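Local coordinates for protein TRAP dicarboxylate transporter-DctP subunit (Desulfovibrio desulfuricans subsp. desulfuricans, PDB 4NHB) that binds sn-glycerol-3-phosphate and probably delivers it, as the periplasmic solute-binding subunit of a TRAP transporter, to its membrane partners, at residues Ile175-Ile187 with His301-Phe313. Sequence-based numbering, arbitrary orientation.
Sequences IPLYTNFAKECGI and HLVNAGKRSWKLF
R308 holds E184 through NE and NH2, each nitrogen taking a different oxygen: NE forms a salt bridge to OE1 of E184 (2.6 Å), and NH2 of R308 donates to the backbone O of E184 (3.1 Å). Both oxygens lie in the guanidinium plane, although NE meets OE1 from above the carboxylate, whose plane is turned 51° from the guanidinium. A bend in the E184 chain at chi2 folds the carboxylate back against CB of R308. One residue on, NE2 of H301 points edge-on at C185 O (2.9 Å, 166° at the hydrogen), arriving well above the carbonyl plane. Thus two side chains of helix 296-308 hold carbonyls at the C-terminal end of helix 176-184, which closes in a Schellman motif at G186. Segments 176-184 and 301-308 run obliquely antiparallel (134°) in this type II periplasmic-binding-protein fold, and the N-cap residue I175 touches the bound sn-glycerol-3-phosphate. Where the backbones come nearest, at E184 and A305, CB of A305 also meets SG of C185 (3.7 Å), while SG touches L302 CD2 and lies over the F181 ring, offset toward its rim. F181, its ring swung away from its own N, sends its CE1 edge to CA of G306 (3.6 Å). Farther along, L312 CD2 rests on CA of L177 (3.4 Å).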
ATOM      1  N   ILE A 175       8.955  -7.997  -1.375  1.00 13.87           N
ATOM      2  CA  ILE A 175       8.924  -7.079  -2.493  1.00  9.23           C
ATOM      3  C   ILE A 175      10.299  -6.434  -2.507  1.00  9.75           C
ATOM      4  O   ILE A 175      10.826  -6.103  -1.467  1.00 11.63           O
ATOM      5  CB  ILE A 175       7.837  -5.952  -2.273  1.00 16.13           C
ATOM      6  CG1 ILE A 175       6.449  -6.543  -2.027  1.00 13.38           C
ATOM      7  CG2 ILE A 175       7.823  -5.009  -3.469  1.00 20.44           C
ATOM      8  CD1 ILE A 175       5.315  -5.480  -1.789  1.00 10.30           C
ATOM      9  N   PRO A 176      10.906  -6.274  -3.680  1.00 10.86           N
ATOM     10  CA  PRO A 176      12.305  -5.838  -3.647  1.00 13.90           C
ATOM     11  C   PRO A 176      12.596  -4.529  -2.879  1.00 11.06           C
ATOM     12  O   PRO A 176      13.540  -4.415  -2.056  1.00 12.80           O
ATOM     13  CB  PRO A 176      12.638  -5.722  -5.139  1.00 17.16           C
ATOM     14  CG  PRO A 176      11.870  -6.855  -5.736  1.00 21.83           C
ATOM     15  CD  PRO A 176      10.539  -6.825  -4.994  1.00 18.63           C
ATOM     16  N   LEU A 177      11.778  -3.517  -3.096  1.00 15.65           N
ATOM     17  CA  LEU A 177      12.044  -2.254  -2.444  1.00 18.72           C
ATOM     18  C   LEU A 177      12.132  -2.384  -0.891  1.00 10.79           C
ATOM     19  O   LEU A 177      12.899  -1.661  -0.248  1.00 11.74           O
ATOM     20  CB  LEU A 177      11.018  -1.209  -2.917  1.00 21.07           C
ATOM     21  CG  LEU A 177       9.738  -1.049  -2.129  1.00 23.61           C
ATOM     22  CD1 LEU A 177      10.004  -0.081  -1.021  1.00 24.19           C
ATOM     23  CD2 LEU A 177       8.610  -0.515  -3.023  1.00 23.22           C
ATOM     24  N   TYR A 178      11.374  -3.318  -0.302  1.00 16.04           N
ATOM     25  CA  TYR A 178      11.411  -3.576   1.156  1.00  9.36           C
ATOM     26  C   TYR A 178      12.631  -4.422   1.664  1.00  7.32           C
ATOM     27  O   TYR A 178      13.200  -4.143   2.707  1.00 11.87           O
ATOM     28  CB  TYR A 178      10.109  -4.273   1.588  1.00 10.76           C
ATOM     29  CG  TYR A 178       8.923  -3.316   1.635  1.00  6.91           C
ATOM     30  CD1 TYR A 178       8.703  -2.537   2.733  1.00  9.84           C
ATOM     31  CD2 TYR A 178       8.070  -3.170   0.548  1.00  7.34           C
ATOM     32  CE1 TYR A 178       7.612  -1.655   2.784  1.00 12.00           C
ATOM     33  CE2 TYR A 178       7.004  -2.266   0.585  1.00  8.82           C
ATOM     34  CZ  TYR A 178       6.784  -1.540   1.718  1.00  9.46           C
ATOM     35  OH  TYR A 178       5.751  -0.635   1.782  1.00 12.94           O
ATOM     36  N   THR A 179      12.984  -5.463   0.929  1.00 11.56           N
ATOM     37  CA  THR A 179      14.131  -6.296   1.297  1.00 15.07           C
ATOM     38  C   THR A 179      15.401  -5.462   1.134  1.00 14.63           C
ATOM     39  O   THR A 179      16.292  -5.512   1.975  1.00 16.90           O
ATOM     40  CB  THR A 179      14.204  -7.591   0.452  1.00 16.53           C
ATOM     41  OG1 THR A 179      14.226  -7.264  -0.940  1.00 18.40           O
ATOM     42  CG2 THR A 179      12.986  -8.516   0.737  1.00 20.09           C
ATOM     43  N   ASN A 180      15.452  -4.654   0.081  1.00 22.42           N
ATOM     44  CA  ASN A 180      16.587  -3.744  -0.100  1.00 21.46           C
ATOM     45  C   ASN A 180      16.683  -2.708   1.016  1.00 23.19           C
ATOM     46  O   ASN A 180      17.743  -2.423   1.558  1.00 18.99           O
ATOM     47  CB  ASN A 180      16.493  -3.023  -1.434  1.00 13.40           C
ATOM     48  CG  ASN A 180      17.734  -2.209  -1.701  1.00 30.59           C
ATOM     49  OD1 ASN A 180      18.828  -2.765  -1.827  1.00 27.60           O
ATOM     50  ND2 ASN A 180      17.593  -0.896  -1.709  1.00 15.83           N
ATOM     51  N   PHE A 181      15.551  -2.131   1.373  1.00 16.43           N
ATOM     52  CA  PHE A 181      15.567  -1.125   2.361  1.00 14.11           C
ATOM     53  C   PHE A 181      15.971  -1.705   3.728  1.00 22.85           C
ATOM     54  O   PHE A 181      16.704  -1.067   4.499  1.00 18.81           O
ATOM     55  CB  PHE A 181      14.201  -0.433   2.411  1.00 17.45           C
ATOM     56  CG  PHE A 181      14.107   0.588   3.462  1.00 19.08           C
ATOM     57  CD1 PHE A 181      14.774   1.780   3.339  1.00 20.53           C
ATOM     58  CD2 PHE A 181      13.387   0.344   4.620  1.00 18.47           C
ATOM     59  CE1 PHE A 181      14.712   2.718   4.337  1.00 24.04           C
ATOM     60  CE2 PHE A 181      13.314   1.294   5.597  1.00 21.10           C
ATOM     61  CZ  PHE A 181      13.976   2.471   5.466  1.00 20.77           C
ATOM     62  N   ALA A 182      15.496  -2.910   4.038  1.00 14.64           N
ATOM     63  CA  ALA A 182      15.849  -3.535   5.308  1.00 15.87           C
ATOM     64  C   ALA A 182      17.359  -3.683   5.413  1.00 18.09           C
ATOM     65  O   ALA A 182      17.971  -3.379   6.433  1.00 22.67           O
ATOM     66  CB  ALA A 182      15.165  -4.888   5.439  1.00 16.52           C
ATOM     67  N   LYS A 183      17.973  -4.119   4.336  1.00 15.16           N
ATOM     68  CA  LYS A 183      19.429  -4.239   4.314  1.00 29.39           C
ATOM     69  C   LYS A 183      20.087  -2.926   4.681  1.00 28.31           C
ATOM     70  O   LYS A 183      20.910  -2.874   5.613  1.00 27.92           O
ATOM     71  CB  LYS A 183      19.908  -4.675   2.939  1.00 26.23           C
ATOM     72  CG  LYS A 183      19.060  -5.781   2.371  1.00 34.65           C
ATOM     73  CD  LYS A 183      19.847  -6.873   1.739  1.00 27.38           C
ATOM     74  CE  LYS A 183      18.949  -7.726   0.911  1.00 29.95           C
ATOM     75  NZ  LYS A 183      19.681  -8.696   0.045  1.00 31.69           N
ATOM     76  N   GLU A 184      19.700  -1.859   3.982  1.00 19.56           N
ATOM     77  CA  GLU A 184      20.352  -0.577   4.170  1.00 22.80           C
ATOM     78  C   GLU A 184      20.195  -0.151   5.623  1.00 26.53           C
ATOM     79  O   GLU A 184      20.977   0.652   6.120  1.00 31.55           O
ATOM     80  CB  GLU A 184      19.753   0.491   3.253  1.00 24.65           C
ATOM     81  CG  GLU A 184      20.087   0.356   1.785  1.00 20.74           C
ATOM     82  CD  GLU A 184      21.559   0.563   1.491  1.00 23.40           C
ATOM     83  OE1 GLU A 184      22.320   0.904   2.437  1.00 22.63           O
ATOM     84  OE2 GLU A 184      21.947   0.347   0.333  1.00 17.52           O
ATOM     85  N   CYS A 185      19.184  -0.678   6.307  1.00 19.89           N
ATOM     86  CA  CYS A 185      18.917  -0.297   7.695  1.00 24.67           C
ATOM     87  C   CYS A 185      19.710  -1.171   8.694  1.00 27.36           C
ATOM     88  O   CYS A 185      19.644  -0.986   9.929  1.00 23.94           O
ATOM     89  CB  CYS A 185      17.431  -0.432   7.997  1.00 20.78           C
ATOM     90  SG  CYS A 185      16.432   0.877   7.345  1.00 18.68           S
ATOM     91  N   GLY A 186      20.432  -2.130   8.147  1.00 14.60           N
ATOM     92  CA  GLY A 186      21.120  -3.124   8.962  1.00 25.21           C
ATOM     93  C   GLY A 186      20.159  -4.133   9.575  1.00 30.87           C
ATOM     94  O   GLY A 186      20.486  -4.766  10.570  1.00 22.57           O
ATOM     95  N   ILE A 187      18.966  -4.268   8.982  1.00 28.85           N
ATOM     96  CA  ILE A 187      17.936  -5.159   9.502  1.00 22.19           C
ATOM     97  C   ILE A 187      18.036  -6.563   8.883  1.00 20.12           C
ATOM     98  O   ILE A 187      18.227  -6.706   7.681  1.00 17.21           O
ATOM     99  CB  ILE A 187      16.531  -4.579   9.207  1.00 20.47           C
ATOM    100  CG1 ILE A 187      16.262  -3.361  10.095  1.00 21.12           C
ATOM    101  CG2 ILE A 187      15.456  -5.639   9.422  1.00 25.63           C
ATOM    102  CD1 ILE A 187      15.103  -2.424   9.588  1.00 19.18           C
ATOM    103  N   HIS A 301      20.158   7.413  10.852  1.00 30.81           N
ATOM    104  CA  HIS A 301      20.518   6.124  10.294  1.00 31.39           C
ATOM    105  C   HIS A 301      19.453   5.644   9.294  1.00 29.43           C
ATOM    106  O   HIS A 301      19.771   5.061   8.259  1.00 26.57           O
ATOM    107  CB  HIS A 301      20.659   5.136  11.454  1.00 33.63           C
ATOM    108  CG  HIS A 301      20.877   3.725  11.020  1.00 35.75           C
ATOM    109  ND1 HIS A 301      22.020   3.321  10.371  1.00 26.77           N
ATOM    110  CD2 HIS A 301      20.091   2.628  11.125  1.00 38.50           C
ATOM    111  CE1 HIS A 301      21.935   2.031  10.098  1.00 36.48           C
ATOM    112  NE2 HIS A 301      20.773   1.586  10.542  1.00 37.11           N
ATOM    113  N   LEU A 302      18.188   5.909   9.621  1.00 23.97           N
ATOM    114  CA  LEU A 302      17.061   5.547   8.752  1.00 26.19           C
ATOM    115  C   LEU A 302      16.980   6.482   7.528  1.00 19.13           C
ATOM    116  O   LEU A 302      16.794   6.034   6.399  1.00 22.19           O
ATOM    117  CB  LEU A 302      15.755   5.608   9.539  1.00 23.52           C
ATOM    118  CG  LEU A 302      15.591   4.513  10.610  1.00 24.79           C
ATOM    119  CD1 LEU A 302      14.563   4.918  11.649  1.00 24.29           C
ATOM    120  CD2 LEU A 302      15.207   3.202   9.976  1.00 25.07           C
ATOM    121  N   VAL A 303      17.124   7.777   7.746  1.00 25.61           N
ATOM    122  CA  VAL A 303      17.100   8.687   6.608  1.00 23.21           C
ATOM    123  C   VAL A 303      18.169   8.274   5.599  1.00 25.46           C
ATOM    124  O   VAL A 303      17.859   8.078   4.412  1.00 26.79           O
ATOM    125  CB  VAL A 303      17.297  10.147   7.021  1.00 24.32           C
ATOM    126  CG1 VAL A 303      17.097  11.052   5.825  1.00 29.40           C
ATOM    127  CG2 VAL A 303      16.326  10.529   8.094  1.00 22.48           C
ATOM    128  N   ASN A 304      19.421   8.128   6.056  1.00 25.48           N
ATOM    129  CA  ASN A 304      20.511   7.760   5.143  1.00 24.46           C
ATOM    130  C   ASN A 304      20.233   6.450   4.447  1.00 22.15           C
ATOM    131  O   ASN A 304      20.409   6.320   3.237  1.00 17.78           O
ATOM    132  CB  ASN A 304      21.839   7.673   5.889  1.00 30.59           C
ATOM    133  CG  ASN A 304      22.171   8.948   6.593  1.00 39.31           C
ATOM    134  OD1 ASN A 304      21.624  10.008   6.264  1.00 47.44           O
ATOM    135  ND2 ASN A 304      23.059   8.871   7.571  1.00 36.96           N
ATOM    136  N   ALA A 305      19.778   5.470   5.229  1.00 22.25           N
ATOM    137  CA  ALA A 305      19.380   4.195   4.670  1.00 24.42           C
ATOM    138  C   ALA A 305      18.373   4.415   3.547  1.00 20.05           C
ATOM    139  O   ALA A 305      18.509   3.855   2.466  1.00 23.47           O
ATOM    140  CB  ALA A 305      18.795   3.303   5.763  1.00 20.28           C
ATOM    141  N   GLY A 306      17.372   5.245   3.825  1.00 22.49           N
ATOM    142  CA  GLY A 306      16.344   5.584   2.859  1.00 24.37           C
ATOM    143  C   GLY A 306      16.869   6.218   1.593  1.00 23.78           C
ATOM    144  O   GLY A 306      16.466   5.825   0.501  1.00 22.09           O
ATOM    145  N   LYS A 307      17.732   7.219   1.741  1.00 22.70           N
ATOM    146  CA  LYS A 307      18.387   7.847   0.594  1.00 27.97           C
ATOM    147  C   LYS A 307      19.250   6.843  -0.208  1.00 17.87           C
ATOM    148  O   LYS A 307      19.134   6.780  -1.429  1.00 18.01           O
ATOM    149  CB  LYS A 307      19.232   9.045   1.029  1.00 22.03           C
ATOM    150  CG  LYS A 307      18.474  10.260   1.614  1.00 37.97           C
ATOM    151  CD  LYS A 307      17.090  10.439   1.005  1.00 31.33           C
ATOM    152  CE  LYS A 307      16.624  11.905   0.950  1.00 35.33           C
ATOM    153  NZ  LYS A 307      16.931  12.692   2.164  1.00 35.39           N
ATOM    154  N   ARG A 308      20.061   6.024   0.470  1.00 26.45           N
ATOM    155  CA  ARG A 308      20.853   4.999  -0.235  1.00 26.64           C
ATOM    156  C   ARG A 308      19.968   4.063  -1.048  1.00 24.95           C
ATOM    157  O   ARG A 308      20.309   3.642  -2.162  1.00 20.33           O
ATOM    158  CB  ARG A 308      21.681   4.146   0.741  1.00 29.63           C
ATOM    159  CG  ARG A 308      22.883   4.823   1.364  1.00 23.33           C
ATOM    160  CD  ARG A 308      23.794   3.825   2.076  1.00 20.79           C
ATOM    161  NE  ARG A 308      23.193   3.241   3.275  1.00 18.42           N
ATOM    162  CZ  ARG A 308      23.195   3.795   4.486  1.00 29.82           C
ATOM    163  NH1 ARG A 308      23.771   4.969   4.690  1.00 26.50           N
ATOM    164  NH2 ARG A 308      22.616   3.167   5.506  1.00 26.90           N
ATOM    165  N   SER A 309      18.822   3.711  -0.473  1.00 26.72           N
ATOM    166  CA  SER A 309      17.957   2.727  -1.105  1.00 27.64           C
ATOM    167  C   SER A 309      17.430   3.208  -2.460  1.00 20.30           C
ATOM    168  O   SER A 309      16.967   2.402  -3.250  1.00 16.86           O
ATOM    169  CB  SER A 309      16.789   2.318  -0.173  1.00 28.47           C
ATOM    170  OG  SER A 309      15.971   3.415   0.227  1.00 26.56           O
ATOM    171  N   TRP A 310      17.511   4.506  -2.741  1.00 19.01           N
ATOM    172  CA  TRP A 310      17.089   4.989  -4.053  1.00 17.83           C
ATOM    173  C   TRP A 310      17.948   4.442  -5.202  1.00 24.02           C
ATOM    174  O   TRP A 310      17.517   4.478  -6.356  1.00 22.25           O
ATOM    175  CB  TRP A 310      17.055   6.519  -4.103  1.00 24.34           C
ATOM    176  CG  TRP A 310      16.057   7.140  -3.157  1.00 15.76           C
ATOM    177  CD1 TRP A 310      15.308   6.491  -2.205  1.00 14.69           C
ATOM    178  CD2 TRP A 310      15.724   8.526  -3.052  1.00 13.43           C
ATOM    179  NE1 TRP A 310      14.515   7.396  -1.533  1.00 17.86           N
ATOM    180  CE2 TRP A 310      14.749   8.649  -2.044  1.00 19.24           C
ATOM    181  CE3 TRP A 310      16.138   9.672  -3.731  1.00 20.43           C
ATOM    182  CZ2 TRP A 310      14.202   9.881  -1.685  1.00 24.58           C
ATOM    183  CZ3 TRP A 310      15.596  10.883  -3.379  1.00 23.50           C
ATOM    184  CH2 TRP A 310      14.638  10.983  -2.363  1.00 21.25           C
ATOM    185  N   LYS A 311      19.149   3.933  -4.918  1.00 26.45           N
ATOM    186  CA  LYS A 311      19.935   3.325  -5.993  1.00 29.98           C
ATOM    187  C   LYS A 311      19.097   2.235  -6.642  1.00 29.34           C
ATOM    188  O   LYS A 311      19.124   2.047  -7.859  1.00 27.89           O
ATOM    189  CB  LYS A 311      21.259   2.734  -5.487  1.00 35.53           C
ATOM    190  CG  LYS A 311      22.022   1.912  -6.540  1.00 41.34           C
ATOM    191  CD  LYS A 311      23.229   1.163  -5.930  1.00 49.29           C
ATOM    192  CE  LYS A 311      23.765   0.006  -6.821  1.00 42.88           C
ATOM    193  NZ  LYS A 311      24.211   0.447  -8.188  1.00 41.39           N
ATOM    194  N   LEU A 312      18.328   1.514  -5.827  1.00 21.94           N
ATOM    195  CA  LEU A 312      17.463   0.495  -6.386  1.00 20.10           C
ATOM    196  C   LEU A 312      16.656   1.075  -7.552  1.00 14.74           C
ATOM    197  O   LEU A 312      16.491   0.418  -8.577  1.00 17.37           O
ATOM    198  CB  LEU A 312      16.509  -0.089  -5.321  1.00 24.40           C
ATOM    199  CG  LEU A 312      15.320  -0.870  -5.888  1.00 28.42           C
ATOM    200  CD1 LEU A 312      15.859  -2.072  -6.642  1.00 22.75           C
ATOM    201  CD2 LEU A 312      14.314  -1.299  -4.784  1.00 26.10           C
ATOM    202  N   PHE A 313      16.154   2.309  -7.415  1.00 15.14           N
ATOM    203  CA  PHE A 313      15.294   2.874  -8.442  1.00 16.75           C
ATOM    204  C   PHE A 313      16.110   3.385  -9.654  1.00 18.72           C
ATOM    205  O   PHE A 313      15.693   3.249 -10.816  1.00 17.86           O
ATOM    206  CB  PHE A 313      14.467   4.049  -7.901  1.00 18.70           C
ATOM    207  CG  PHE A 313      13.671   3.745  -6.655  1.00 18.41           C
ATOM    208  CD1 PHE A 313      12.859   2.654  -6.580  1.00 22.25           C
ATOM    209  CD2 PHE A 313      13.755   4.567  -5.556  1.00 23.88           C
ATOM    210  CE1 PHE A 313      12.125   2.396  -5.431  1.00 21.14           C
ATOM    211  CE2 PHE A 313      13.013   4.308  -4.417  1.00 23.71           C
ATOM    212  CZ  PHE A 313      12.218   3.220  -4.363  1.00 22.70           C
TER